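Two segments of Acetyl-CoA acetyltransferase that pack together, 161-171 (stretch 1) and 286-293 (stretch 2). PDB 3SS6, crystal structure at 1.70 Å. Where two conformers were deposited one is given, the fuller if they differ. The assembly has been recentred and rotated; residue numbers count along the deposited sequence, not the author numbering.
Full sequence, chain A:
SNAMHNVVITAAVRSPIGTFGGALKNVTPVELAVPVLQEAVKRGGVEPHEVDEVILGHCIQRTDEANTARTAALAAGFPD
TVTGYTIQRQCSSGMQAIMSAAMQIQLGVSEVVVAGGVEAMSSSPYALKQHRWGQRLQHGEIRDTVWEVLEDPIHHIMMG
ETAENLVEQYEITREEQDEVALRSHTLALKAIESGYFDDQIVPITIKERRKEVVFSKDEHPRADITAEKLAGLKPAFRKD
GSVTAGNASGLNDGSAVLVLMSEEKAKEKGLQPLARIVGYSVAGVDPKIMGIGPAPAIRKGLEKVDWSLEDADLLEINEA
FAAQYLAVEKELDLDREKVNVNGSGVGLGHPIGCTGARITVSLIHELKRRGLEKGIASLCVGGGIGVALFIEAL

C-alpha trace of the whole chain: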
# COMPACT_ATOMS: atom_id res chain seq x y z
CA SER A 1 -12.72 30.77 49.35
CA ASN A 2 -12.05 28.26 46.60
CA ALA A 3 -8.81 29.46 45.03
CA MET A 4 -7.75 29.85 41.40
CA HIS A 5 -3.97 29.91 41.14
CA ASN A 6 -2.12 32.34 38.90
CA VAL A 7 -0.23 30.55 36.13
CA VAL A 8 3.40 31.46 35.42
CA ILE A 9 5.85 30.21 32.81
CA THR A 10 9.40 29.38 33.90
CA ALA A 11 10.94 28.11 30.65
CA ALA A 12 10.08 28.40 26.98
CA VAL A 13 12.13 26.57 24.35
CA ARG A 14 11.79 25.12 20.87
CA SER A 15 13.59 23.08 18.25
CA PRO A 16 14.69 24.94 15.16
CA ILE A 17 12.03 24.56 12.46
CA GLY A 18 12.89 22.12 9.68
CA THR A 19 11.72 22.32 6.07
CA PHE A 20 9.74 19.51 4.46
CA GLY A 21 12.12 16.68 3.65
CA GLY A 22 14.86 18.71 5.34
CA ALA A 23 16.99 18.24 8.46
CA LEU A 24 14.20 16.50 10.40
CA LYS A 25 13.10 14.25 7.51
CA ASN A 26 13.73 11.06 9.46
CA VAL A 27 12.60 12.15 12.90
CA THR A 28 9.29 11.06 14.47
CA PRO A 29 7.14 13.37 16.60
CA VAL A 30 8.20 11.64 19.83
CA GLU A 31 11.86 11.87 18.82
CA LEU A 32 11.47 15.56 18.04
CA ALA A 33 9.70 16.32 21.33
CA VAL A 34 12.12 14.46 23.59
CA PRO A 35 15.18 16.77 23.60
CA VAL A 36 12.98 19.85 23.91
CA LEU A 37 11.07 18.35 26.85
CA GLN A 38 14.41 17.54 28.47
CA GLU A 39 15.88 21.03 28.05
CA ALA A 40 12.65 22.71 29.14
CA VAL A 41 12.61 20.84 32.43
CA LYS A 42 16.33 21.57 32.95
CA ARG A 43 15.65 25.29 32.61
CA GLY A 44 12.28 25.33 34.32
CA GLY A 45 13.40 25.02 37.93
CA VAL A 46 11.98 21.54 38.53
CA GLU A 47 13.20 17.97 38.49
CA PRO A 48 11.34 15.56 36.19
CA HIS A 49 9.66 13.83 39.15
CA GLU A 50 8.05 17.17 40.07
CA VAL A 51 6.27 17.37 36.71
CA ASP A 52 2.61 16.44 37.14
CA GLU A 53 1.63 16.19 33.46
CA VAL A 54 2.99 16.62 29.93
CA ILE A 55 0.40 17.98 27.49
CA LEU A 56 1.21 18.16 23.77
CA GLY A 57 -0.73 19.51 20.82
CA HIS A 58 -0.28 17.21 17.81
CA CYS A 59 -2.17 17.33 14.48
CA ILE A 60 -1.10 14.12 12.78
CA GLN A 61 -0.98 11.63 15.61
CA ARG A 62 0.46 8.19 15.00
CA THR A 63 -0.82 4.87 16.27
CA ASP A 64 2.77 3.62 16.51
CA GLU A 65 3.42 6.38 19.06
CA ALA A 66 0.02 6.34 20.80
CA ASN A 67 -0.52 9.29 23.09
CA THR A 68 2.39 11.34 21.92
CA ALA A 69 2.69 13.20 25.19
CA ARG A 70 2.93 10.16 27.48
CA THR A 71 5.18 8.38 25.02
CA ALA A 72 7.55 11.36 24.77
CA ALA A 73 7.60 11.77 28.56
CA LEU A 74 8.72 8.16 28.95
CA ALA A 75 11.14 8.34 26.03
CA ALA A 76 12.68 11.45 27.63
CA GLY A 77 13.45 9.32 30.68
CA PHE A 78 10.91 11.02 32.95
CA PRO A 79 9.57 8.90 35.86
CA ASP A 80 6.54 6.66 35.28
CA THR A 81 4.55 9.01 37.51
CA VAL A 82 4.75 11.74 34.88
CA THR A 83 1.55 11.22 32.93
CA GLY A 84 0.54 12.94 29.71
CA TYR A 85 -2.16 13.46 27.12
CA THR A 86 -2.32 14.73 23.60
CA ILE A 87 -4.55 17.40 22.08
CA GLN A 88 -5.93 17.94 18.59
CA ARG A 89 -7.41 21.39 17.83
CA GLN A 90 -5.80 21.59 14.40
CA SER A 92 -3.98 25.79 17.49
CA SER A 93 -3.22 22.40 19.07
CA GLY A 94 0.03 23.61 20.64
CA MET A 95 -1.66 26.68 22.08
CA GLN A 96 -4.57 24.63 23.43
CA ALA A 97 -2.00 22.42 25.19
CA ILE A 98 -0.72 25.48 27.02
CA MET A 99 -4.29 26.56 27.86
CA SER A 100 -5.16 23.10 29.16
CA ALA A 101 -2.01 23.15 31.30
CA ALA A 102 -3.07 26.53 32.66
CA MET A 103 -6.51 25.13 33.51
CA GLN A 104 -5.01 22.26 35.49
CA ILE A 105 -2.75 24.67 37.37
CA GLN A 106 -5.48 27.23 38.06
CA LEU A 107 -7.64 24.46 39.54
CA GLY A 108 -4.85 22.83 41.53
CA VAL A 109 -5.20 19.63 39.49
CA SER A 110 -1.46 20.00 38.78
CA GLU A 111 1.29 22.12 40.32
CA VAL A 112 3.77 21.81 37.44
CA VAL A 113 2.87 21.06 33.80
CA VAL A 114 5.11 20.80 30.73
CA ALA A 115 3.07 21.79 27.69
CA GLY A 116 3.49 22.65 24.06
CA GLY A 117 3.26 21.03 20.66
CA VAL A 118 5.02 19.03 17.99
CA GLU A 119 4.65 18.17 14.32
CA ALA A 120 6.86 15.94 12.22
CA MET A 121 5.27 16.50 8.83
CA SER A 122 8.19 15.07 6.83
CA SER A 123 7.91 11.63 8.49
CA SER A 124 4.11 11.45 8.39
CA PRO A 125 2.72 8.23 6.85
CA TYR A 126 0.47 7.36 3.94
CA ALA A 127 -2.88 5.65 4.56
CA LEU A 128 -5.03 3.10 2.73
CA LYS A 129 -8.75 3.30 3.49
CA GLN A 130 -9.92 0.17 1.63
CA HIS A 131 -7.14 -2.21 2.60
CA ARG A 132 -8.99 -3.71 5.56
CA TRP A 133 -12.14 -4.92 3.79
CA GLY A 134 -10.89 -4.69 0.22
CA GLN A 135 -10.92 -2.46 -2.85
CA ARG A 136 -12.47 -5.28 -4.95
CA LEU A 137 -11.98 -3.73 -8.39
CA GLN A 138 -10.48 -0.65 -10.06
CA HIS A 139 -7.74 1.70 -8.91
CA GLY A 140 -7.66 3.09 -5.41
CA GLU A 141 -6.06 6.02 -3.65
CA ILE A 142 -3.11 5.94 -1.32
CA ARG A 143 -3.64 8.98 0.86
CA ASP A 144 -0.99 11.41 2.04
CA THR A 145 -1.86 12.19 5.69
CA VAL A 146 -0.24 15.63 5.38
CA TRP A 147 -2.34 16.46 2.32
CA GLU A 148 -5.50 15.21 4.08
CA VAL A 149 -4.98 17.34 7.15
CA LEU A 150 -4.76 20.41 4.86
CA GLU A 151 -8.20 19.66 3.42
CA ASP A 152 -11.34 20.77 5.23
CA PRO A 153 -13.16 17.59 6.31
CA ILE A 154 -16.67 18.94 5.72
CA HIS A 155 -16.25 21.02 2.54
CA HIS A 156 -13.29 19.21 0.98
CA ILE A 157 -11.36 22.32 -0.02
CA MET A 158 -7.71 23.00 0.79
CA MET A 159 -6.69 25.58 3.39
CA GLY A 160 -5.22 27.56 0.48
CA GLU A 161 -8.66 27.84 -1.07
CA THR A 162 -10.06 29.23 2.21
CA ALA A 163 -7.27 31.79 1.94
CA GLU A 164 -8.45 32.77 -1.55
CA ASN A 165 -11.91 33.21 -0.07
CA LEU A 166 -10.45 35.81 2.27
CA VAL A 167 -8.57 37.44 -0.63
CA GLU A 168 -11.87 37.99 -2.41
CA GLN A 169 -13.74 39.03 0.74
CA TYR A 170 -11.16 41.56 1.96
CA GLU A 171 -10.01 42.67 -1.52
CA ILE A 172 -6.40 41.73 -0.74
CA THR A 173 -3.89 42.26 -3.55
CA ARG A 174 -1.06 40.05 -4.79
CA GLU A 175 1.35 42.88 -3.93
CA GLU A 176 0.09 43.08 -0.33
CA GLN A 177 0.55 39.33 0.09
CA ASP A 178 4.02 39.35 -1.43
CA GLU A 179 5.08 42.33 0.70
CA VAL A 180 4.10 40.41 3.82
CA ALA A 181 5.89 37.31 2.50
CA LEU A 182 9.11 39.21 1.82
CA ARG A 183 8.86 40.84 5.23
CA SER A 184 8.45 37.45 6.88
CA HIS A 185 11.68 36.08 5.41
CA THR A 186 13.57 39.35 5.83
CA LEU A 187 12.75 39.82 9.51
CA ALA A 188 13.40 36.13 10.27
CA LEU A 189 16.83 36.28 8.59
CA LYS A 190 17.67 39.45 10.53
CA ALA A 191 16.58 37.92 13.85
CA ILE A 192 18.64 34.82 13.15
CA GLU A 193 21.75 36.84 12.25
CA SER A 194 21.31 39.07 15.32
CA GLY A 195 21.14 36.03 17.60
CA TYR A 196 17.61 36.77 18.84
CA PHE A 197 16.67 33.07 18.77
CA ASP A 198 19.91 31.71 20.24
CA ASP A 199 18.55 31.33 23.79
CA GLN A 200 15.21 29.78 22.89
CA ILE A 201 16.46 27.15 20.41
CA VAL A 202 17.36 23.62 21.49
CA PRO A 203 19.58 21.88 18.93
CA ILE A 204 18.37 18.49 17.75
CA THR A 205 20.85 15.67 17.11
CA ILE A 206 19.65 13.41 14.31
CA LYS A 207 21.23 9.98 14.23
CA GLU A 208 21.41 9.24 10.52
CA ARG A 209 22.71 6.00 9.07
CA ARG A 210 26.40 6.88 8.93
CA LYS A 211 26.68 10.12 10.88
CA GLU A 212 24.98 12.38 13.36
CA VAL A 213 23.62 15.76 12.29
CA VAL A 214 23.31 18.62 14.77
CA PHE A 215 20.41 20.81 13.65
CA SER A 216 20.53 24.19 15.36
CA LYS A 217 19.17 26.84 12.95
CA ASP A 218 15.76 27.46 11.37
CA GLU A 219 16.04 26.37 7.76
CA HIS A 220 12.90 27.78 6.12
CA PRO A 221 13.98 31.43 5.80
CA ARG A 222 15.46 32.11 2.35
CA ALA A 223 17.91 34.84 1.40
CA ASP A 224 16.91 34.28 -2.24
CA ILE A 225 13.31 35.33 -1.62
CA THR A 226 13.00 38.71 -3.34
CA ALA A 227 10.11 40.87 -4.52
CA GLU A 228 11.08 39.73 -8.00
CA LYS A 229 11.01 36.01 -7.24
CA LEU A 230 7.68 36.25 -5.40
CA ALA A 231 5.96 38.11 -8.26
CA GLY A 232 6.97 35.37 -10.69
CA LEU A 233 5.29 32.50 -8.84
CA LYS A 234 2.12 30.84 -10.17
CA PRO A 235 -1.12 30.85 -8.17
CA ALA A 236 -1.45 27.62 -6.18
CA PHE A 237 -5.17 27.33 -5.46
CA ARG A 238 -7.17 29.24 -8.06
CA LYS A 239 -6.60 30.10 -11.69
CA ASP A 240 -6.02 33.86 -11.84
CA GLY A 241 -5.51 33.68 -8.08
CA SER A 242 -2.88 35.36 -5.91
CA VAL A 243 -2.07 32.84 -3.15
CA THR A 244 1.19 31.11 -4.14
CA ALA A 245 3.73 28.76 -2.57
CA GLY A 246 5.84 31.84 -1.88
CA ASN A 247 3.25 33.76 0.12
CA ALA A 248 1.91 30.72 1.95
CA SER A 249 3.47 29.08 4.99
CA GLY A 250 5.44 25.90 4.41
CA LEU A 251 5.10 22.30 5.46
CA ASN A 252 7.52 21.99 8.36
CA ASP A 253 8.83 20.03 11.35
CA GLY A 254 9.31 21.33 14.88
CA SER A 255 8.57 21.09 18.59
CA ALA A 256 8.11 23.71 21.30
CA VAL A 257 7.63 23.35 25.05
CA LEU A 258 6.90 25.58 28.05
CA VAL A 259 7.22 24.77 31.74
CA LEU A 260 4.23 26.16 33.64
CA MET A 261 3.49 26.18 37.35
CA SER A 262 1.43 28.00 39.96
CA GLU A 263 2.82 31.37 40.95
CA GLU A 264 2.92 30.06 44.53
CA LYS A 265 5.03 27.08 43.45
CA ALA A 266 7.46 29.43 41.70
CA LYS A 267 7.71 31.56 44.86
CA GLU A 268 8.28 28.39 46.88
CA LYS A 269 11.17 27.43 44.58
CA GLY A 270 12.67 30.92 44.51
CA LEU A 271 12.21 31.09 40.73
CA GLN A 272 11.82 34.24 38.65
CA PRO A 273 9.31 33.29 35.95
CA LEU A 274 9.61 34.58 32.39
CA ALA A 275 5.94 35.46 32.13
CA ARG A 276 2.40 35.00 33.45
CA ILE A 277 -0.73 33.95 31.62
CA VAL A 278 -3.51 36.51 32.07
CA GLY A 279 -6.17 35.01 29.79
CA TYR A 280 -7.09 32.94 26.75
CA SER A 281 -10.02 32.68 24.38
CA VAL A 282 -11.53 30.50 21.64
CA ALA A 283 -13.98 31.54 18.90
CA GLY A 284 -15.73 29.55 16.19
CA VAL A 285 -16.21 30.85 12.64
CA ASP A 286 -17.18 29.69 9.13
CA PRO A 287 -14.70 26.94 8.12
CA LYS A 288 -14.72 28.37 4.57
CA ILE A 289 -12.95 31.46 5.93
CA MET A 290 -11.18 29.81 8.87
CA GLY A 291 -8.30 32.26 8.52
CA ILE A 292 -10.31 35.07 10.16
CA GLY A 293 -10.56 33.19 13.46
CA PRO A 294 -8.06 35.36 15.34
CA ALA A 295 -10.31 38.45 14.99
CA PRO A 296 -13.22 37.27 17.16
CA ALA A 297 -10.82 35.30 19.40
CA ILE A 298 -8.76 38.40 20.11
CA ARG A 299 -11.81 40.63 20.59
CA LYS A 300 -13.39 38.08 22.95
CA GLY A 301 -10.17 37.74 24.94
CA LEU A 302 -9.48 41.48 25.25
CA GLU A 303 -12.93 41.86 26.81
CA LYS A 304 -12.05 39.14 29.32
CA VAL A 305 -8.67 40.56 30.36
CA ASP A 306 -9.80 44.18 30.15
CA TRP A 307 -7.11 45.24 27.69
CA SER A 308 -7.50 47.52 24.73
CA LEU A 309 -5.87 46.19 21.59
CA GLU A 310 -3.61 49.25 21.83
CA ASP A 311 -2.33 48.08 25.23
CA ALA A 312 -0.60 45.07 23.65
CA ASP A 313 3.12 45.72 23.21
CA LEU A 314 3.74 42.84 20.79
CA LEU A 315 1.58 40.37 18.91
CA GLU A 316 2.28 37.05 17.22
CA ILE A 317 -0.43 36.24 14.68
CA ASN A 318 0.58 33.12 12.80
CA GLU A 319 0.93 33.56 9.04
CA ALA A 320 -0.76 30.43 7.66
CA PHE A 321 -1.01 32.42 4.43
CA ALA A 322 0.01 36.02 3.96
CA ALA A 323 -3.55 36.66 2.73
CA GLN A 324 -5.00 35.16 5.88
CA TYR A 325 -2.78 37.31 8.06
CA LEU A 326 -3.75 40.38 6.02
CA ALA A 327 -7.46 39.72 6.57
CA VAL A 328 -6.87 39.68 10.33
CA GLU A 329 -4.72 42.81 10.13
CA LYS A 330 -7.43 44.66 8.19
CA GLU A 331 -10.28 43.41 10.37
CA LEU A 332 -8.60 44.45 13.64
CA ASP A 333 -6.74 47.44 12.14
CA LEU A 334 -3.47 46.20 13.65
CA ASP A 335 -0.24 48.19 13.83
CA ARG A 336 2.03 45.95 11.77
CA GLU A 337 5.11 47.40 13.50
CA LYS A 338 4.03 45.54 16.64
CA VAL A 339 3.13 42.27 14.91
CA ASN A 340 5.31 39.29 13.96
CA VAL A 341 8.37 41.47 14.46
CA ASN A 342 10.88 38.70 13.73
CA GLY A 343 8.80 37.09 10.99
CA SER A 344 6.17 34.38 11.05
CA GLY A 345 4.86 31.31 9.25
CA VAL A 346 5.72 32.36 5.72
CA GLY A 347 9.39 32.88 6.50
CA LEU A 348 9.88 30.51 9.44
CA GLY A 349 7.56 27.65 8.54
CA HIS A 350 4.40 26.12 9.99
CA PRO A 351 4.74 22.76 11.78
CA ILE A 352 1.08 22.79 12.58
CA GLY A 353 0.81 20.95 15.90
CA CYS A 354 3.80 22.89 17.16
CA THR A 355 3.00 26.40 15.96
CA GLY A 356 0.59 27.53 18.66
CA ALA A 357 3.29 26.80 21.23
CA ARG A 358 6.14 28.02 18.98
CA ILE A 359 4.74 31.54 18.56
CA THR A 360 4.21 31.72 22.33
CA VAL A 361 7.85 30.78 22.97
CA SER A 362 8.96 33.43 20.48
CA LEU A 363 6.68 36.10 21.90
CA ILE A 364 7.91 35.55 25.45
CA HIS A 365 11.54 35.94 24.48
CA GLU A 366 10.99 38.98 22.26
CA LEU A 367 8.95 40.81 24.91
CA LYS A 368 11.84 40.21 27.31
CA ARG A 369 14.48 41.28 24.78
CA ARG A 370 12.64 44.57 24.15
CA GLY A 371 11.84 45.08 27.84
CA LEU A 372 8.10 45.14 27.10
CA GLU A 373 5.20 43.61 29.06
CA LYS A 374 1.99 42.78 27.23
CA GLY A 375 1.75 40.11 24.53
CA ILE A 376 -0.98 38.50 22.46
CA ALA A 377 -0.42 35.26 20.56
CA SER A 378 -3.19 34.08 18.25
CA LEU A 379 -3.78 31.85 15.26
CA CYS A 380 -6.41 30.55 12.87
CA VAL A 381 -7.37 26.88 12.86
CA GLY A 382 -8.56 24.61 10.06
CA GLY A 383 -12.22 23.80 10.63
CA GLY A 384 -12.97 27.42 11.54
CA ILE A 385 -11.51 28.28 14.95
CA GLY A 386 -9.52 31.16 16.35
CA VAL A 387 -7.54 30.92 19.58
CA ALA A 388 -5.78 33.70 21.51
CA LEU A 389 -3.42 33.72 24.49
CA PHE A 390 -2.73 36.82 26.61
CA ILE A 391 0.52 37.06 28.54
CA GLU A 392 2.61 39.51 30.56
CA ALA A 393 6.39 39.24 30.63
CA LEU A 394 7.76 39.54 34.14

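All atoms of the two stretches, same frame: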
# COMPACT_ATOMS: atom_id res chain seq x y z
N GLU A 161 -7.43 27.34 -0.49
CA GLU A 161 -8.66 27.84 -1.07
C GLU A 161 -9.42 28.73 -0.07
O GLU A 161 -9.98 29.75 -0.47
CB GLU A 161 -9.55 26.69 -1.57
CG GLU A 161 -8.82 25.74 -2.51
CD GLU A 161 -9.70 24.59 -2.99
OE1 GLU A 161 -9.36 23.42 -2.69
OE2 GLU A 161 -10.71 24.87 -3.67
N THR A 162 -9.41 28.37 1.21
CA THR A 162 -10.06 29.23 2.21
C THR A 162 -9.34 30.57 2.29
O THR A 162 -9.95 31.59 2.59
CB THR A 162 -10.14 28.58 3.63
OG1 THR A 162 -8.85 28.63 4.27
CG2 THR A 162 -10.60 27.13 3.53
N ALA A 163 -8.04 30.56 1.99
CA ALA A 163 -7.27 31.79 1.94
C ALA A 163 -7.74 32.66 0.77
O ALA A 163 -7.92 33.87 0.92
CB ALA A 163 -5.77 31.49 1.83
N GLU A 164 -7.97 32.03 -0.39
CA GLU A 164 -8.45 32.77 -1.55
C GLU A 164 -9.82 33.35 -1.27
O GLU A 164 -10.18 34.40 -1.80
CB GLU A 164 -8.49 31.89 -2.81
CG GLU A 164 -7.12 31.63 -3.46
CD GLU A 164 -6.60 32.82 -4.26
OE1 GLU A 164 -7.30 33.85 -4.34
OE2 GLU A 164 -5.48 32.72 -4.81
N ASN A 165 -10.61 32.67 -0.45
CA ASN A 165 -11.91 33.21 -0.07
C ASN A 165 -11.74 34.53 0.67
O ASN A 165 -12.51 35.47 0.48
CB ASN A 165 -12.70 32.22 0.80
CG ASN A 165 -13.22 31.03 0.01
OD1 ASN A 165 -13.38 31.10 -1.22
ND2 ASN A 165 -13.48 29.92 0.71
N LEU A 166 -10.72 34.60 1.52
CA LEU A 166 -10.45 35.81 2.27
C LEU A 166 -9.88 36.90 1.36
O LEU A 166 -10.18 38.08 1.55
CB LEU A 166 -9.51 35.52 3.44
CG LEU A 166 -10.20 34.90 4.66
CD1 LEU A 166 -9.17 34.53 5.73
CD2 LEU A 166 -11.26 35.84 5.23
N VAL A 167 -9.09 36.51 0.37
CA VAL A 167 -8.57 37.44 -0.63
C VAL A 167 -9.73 38.18 -1.28
O VAL A 167 -9.75 39.41 -1.36
CB VAL A 167 -7.78 36.71 -1.73
CG1 VAL A 167 -7.54 37.63 -2.93
CG2 VAL A 167 -6.45 36.20 -1.18
N GLU A 168 -10.70 37.42 -1.77
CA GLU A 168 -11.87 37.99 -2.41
C GLU A 168 -12.73 38.84 -1.46
O GLU A 168 -13.19 39.91 -1.81
CB GLU A 168 -12.71 36.88 -3.03
CG GLU A 168 -11.97 36.12 -4.13
CD GLU A 168 -12.50 34.70 -4.35
OE1 GLU A 168 -13.50 34.32 -3.71
OE2 GLU A 168 -11.90 33.96 -5.17
N GLN A 169 -12.92 38.33 -0.24
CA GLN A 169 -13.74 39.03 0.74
C GLN A 169 -13.14 40.37 1.17
O GLN A 169 -13.84 41.39 1.24
CB GLN A 169 -13.99 38.13 1.96
CG GLN A 169 -14.93 38.72 2.99
CD GLN A 169 -15.36 37.69 4.03
OE1 GLN A 169 -15.53 36.50 3.72
NE2 GLN A 169 -15.53 38.14 5.27
N TYR A 170 -11.84 40.37 1.46
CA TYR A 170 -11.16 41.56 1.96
C TYR A 170 -10.45 42.38 0.88
O TYR A 170 -9.76 43.36 1.19
CB TYR A 170 -10.20 41.18 3.09
CG TYR A 170 -10.90 40.90 4.41
CD1 TYR A 170 -11.02 41.90 5.36
CD2 TYR A 170 -11.44 39.65 4.69
CE1 TYR A 170 -11.67 41.67 6.56
CE2 TYR A 170 -12.09 39.41 5.89
CZ TYR A 170 -12.20 40.43 6.82
OH TYR A 170 -12.84 40.23 8.02
N GLU A 171 -10.63 41.99 -0.38
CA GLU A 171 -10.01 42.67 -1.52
C GLU A 171 -8.50 42.86 -1.35
O GLU A 171 -7.97 43.95 -1.55
CB GLU A 171 -10.71 44.00 -1.83
CG GLU A 171 -12.19 43.82 -2.17
CD GLU A 171 -12.88 45.13 -2.51
OE1 GLU A 171 -12.45 45.80 -3.47
OE2 GLU A 171 -13.85 45.48 -1.80
N ASP A 286 -16.92 30.46 10.36
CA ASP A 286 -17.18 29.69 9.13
C ASP A 286 -15.90 28.99 8.65
O ASP A 286 -14.90 29.66 8.36
CB ASP A 286 -17.69 30.63 8.04
CG ASP A 286 -18.04 29.92 6.74
OD1 ASP A 286 -17.77 28.70 6.61
OD2 ASP A 286 -18.59 30.58 5.84
N PRO A 287 -15.91 27.65 8.55
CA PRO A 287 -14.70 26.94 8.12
C PRO A 287 -14.19 27.43 6.75
O PRO A 287 -12.99 27.36 6.48
CB PRO A 287 -15.17 25.49 7.99
CG PRO A 287 -16.38 25.39 8.86
CD PRO A 287 -17.04 26.74 8.80
N LYS A 288 -15.10 27.92 5.91
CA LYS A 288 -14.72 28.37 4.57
C LYS A 288 -13.85 29.62 4.59
O LYS A 288 -13.19 29.95 3.60
CB LYS A 288 -15.95 28.57 3.69
CG LYS A 288 -16.63 27.27 3.29
CD LYS A 288 -17.84 27.56 2.44
CE LYS A 288 -18.60 26.29 2.12
NZ LYS A 288 -19.82 26.57 1.31
N ILE A 289 -13.87 30.33 5.72
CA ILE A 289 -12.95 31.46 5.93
C ILE A 289 -12.26 31.33 7.28
O ILE A 289 -12.12 32.32 8.02
CB ILE A 289 -13.69 32.80 5.83
CG1 ILE A 289 -14.97 32.76 6.67
CG2 ILE A 289 -14.03 33.12 4.38
CD1 ILE A 289 -15.54 34.14 6.99
N MET A 290 -11.81 30.11 7.59
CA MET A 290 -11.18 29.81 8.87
C MET A 290 -10.07 30.79 9.25
O MET A 290 -9.78 30.97 10.43
CB MET A 290 -10.65 28.36 8.89
CG MET A 290 -9.50 28.09 7.91
SD MET A 290 -7.90 28.38 8.67
CE MET A 290 -6.87 28.53 7.19
N GLY A 291 -9.45 31.43 8.26
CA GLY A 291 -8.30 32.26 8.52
C GLY A 291 -8.60 33.49 9.35
O GLY A 291 -7.69 34.08 9.93
N ILE A 292 -9.88 33.87 9.42
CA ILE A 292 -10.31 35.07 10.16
C ILE A 292 -10.48 34.82 11.66
O ILE A 292 -10.70 35.75 12.45
CB ILE A 292 -11.62 35.64 9.61
CG1 ILE A 292 -11.77 37.12 9.97
CG2 ILE A 292 -12.82 34.83 10.12
CD1 ILE A 292 -10.65 37.99 9.40
N GLY A 293 -10.39 33.55 12.06
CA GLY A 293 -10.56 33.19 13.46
C GLY A 293 -9.93 34.11 14.51
O GLY A 293 -10.57 34.41 15.52
O HOH W 1 -9.02 31.28 5.38

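How do the two backbones meet? Stretch 1 is a helix entering from earlier in the chain, held by i to i+4 bonds such as Asn-165 N to Glu-161 O (3.0 Å). Stretch 2 winds tightly as a 3-10 segment, with Ile-292 N bonded to Ile-289 O (3.1 Å). Their nearest CA atoms, 5.2 Å apart, are those of Thr-162 and Ile-289.

What polar links join them? Asn-165 ND2 donates to Lys-288 O at 2.9 Å, and the nearly straight 175° angle marks a well-aimed hydrogen bond. The same carbonyl oxygen lies 3.3 Å from Thr-162 CB. A water adds a bridge: it donates to Thr-162 OG1 (2.9 Å) and accepts from Gly-291 N (2.9 Å), so a buried backbone NH finds a partner.

What fills the space between them? Leu-166 reaches across, CD2 lying 3.9 Å from Ile-289 CB and CD1 3.7 Å from Gly-291 CA. Glycine suits that place, because a CB there would sit 2.8 Å from Leu-166 CD1, a clash. Further along, Ile-292 CD1 meets Tyr-170 obliquely, 3.9 Å from CZ.

What else packs around Ile-289, and what stays exposed? The aliphatic Ile-289 CG2 lies 3.9 Å from Asn-165 CB and 3.8 Å from Gln-169 OE1, while the exposed Lys-288 starts out sideways and its end leads away, leaving NZ outside the contact.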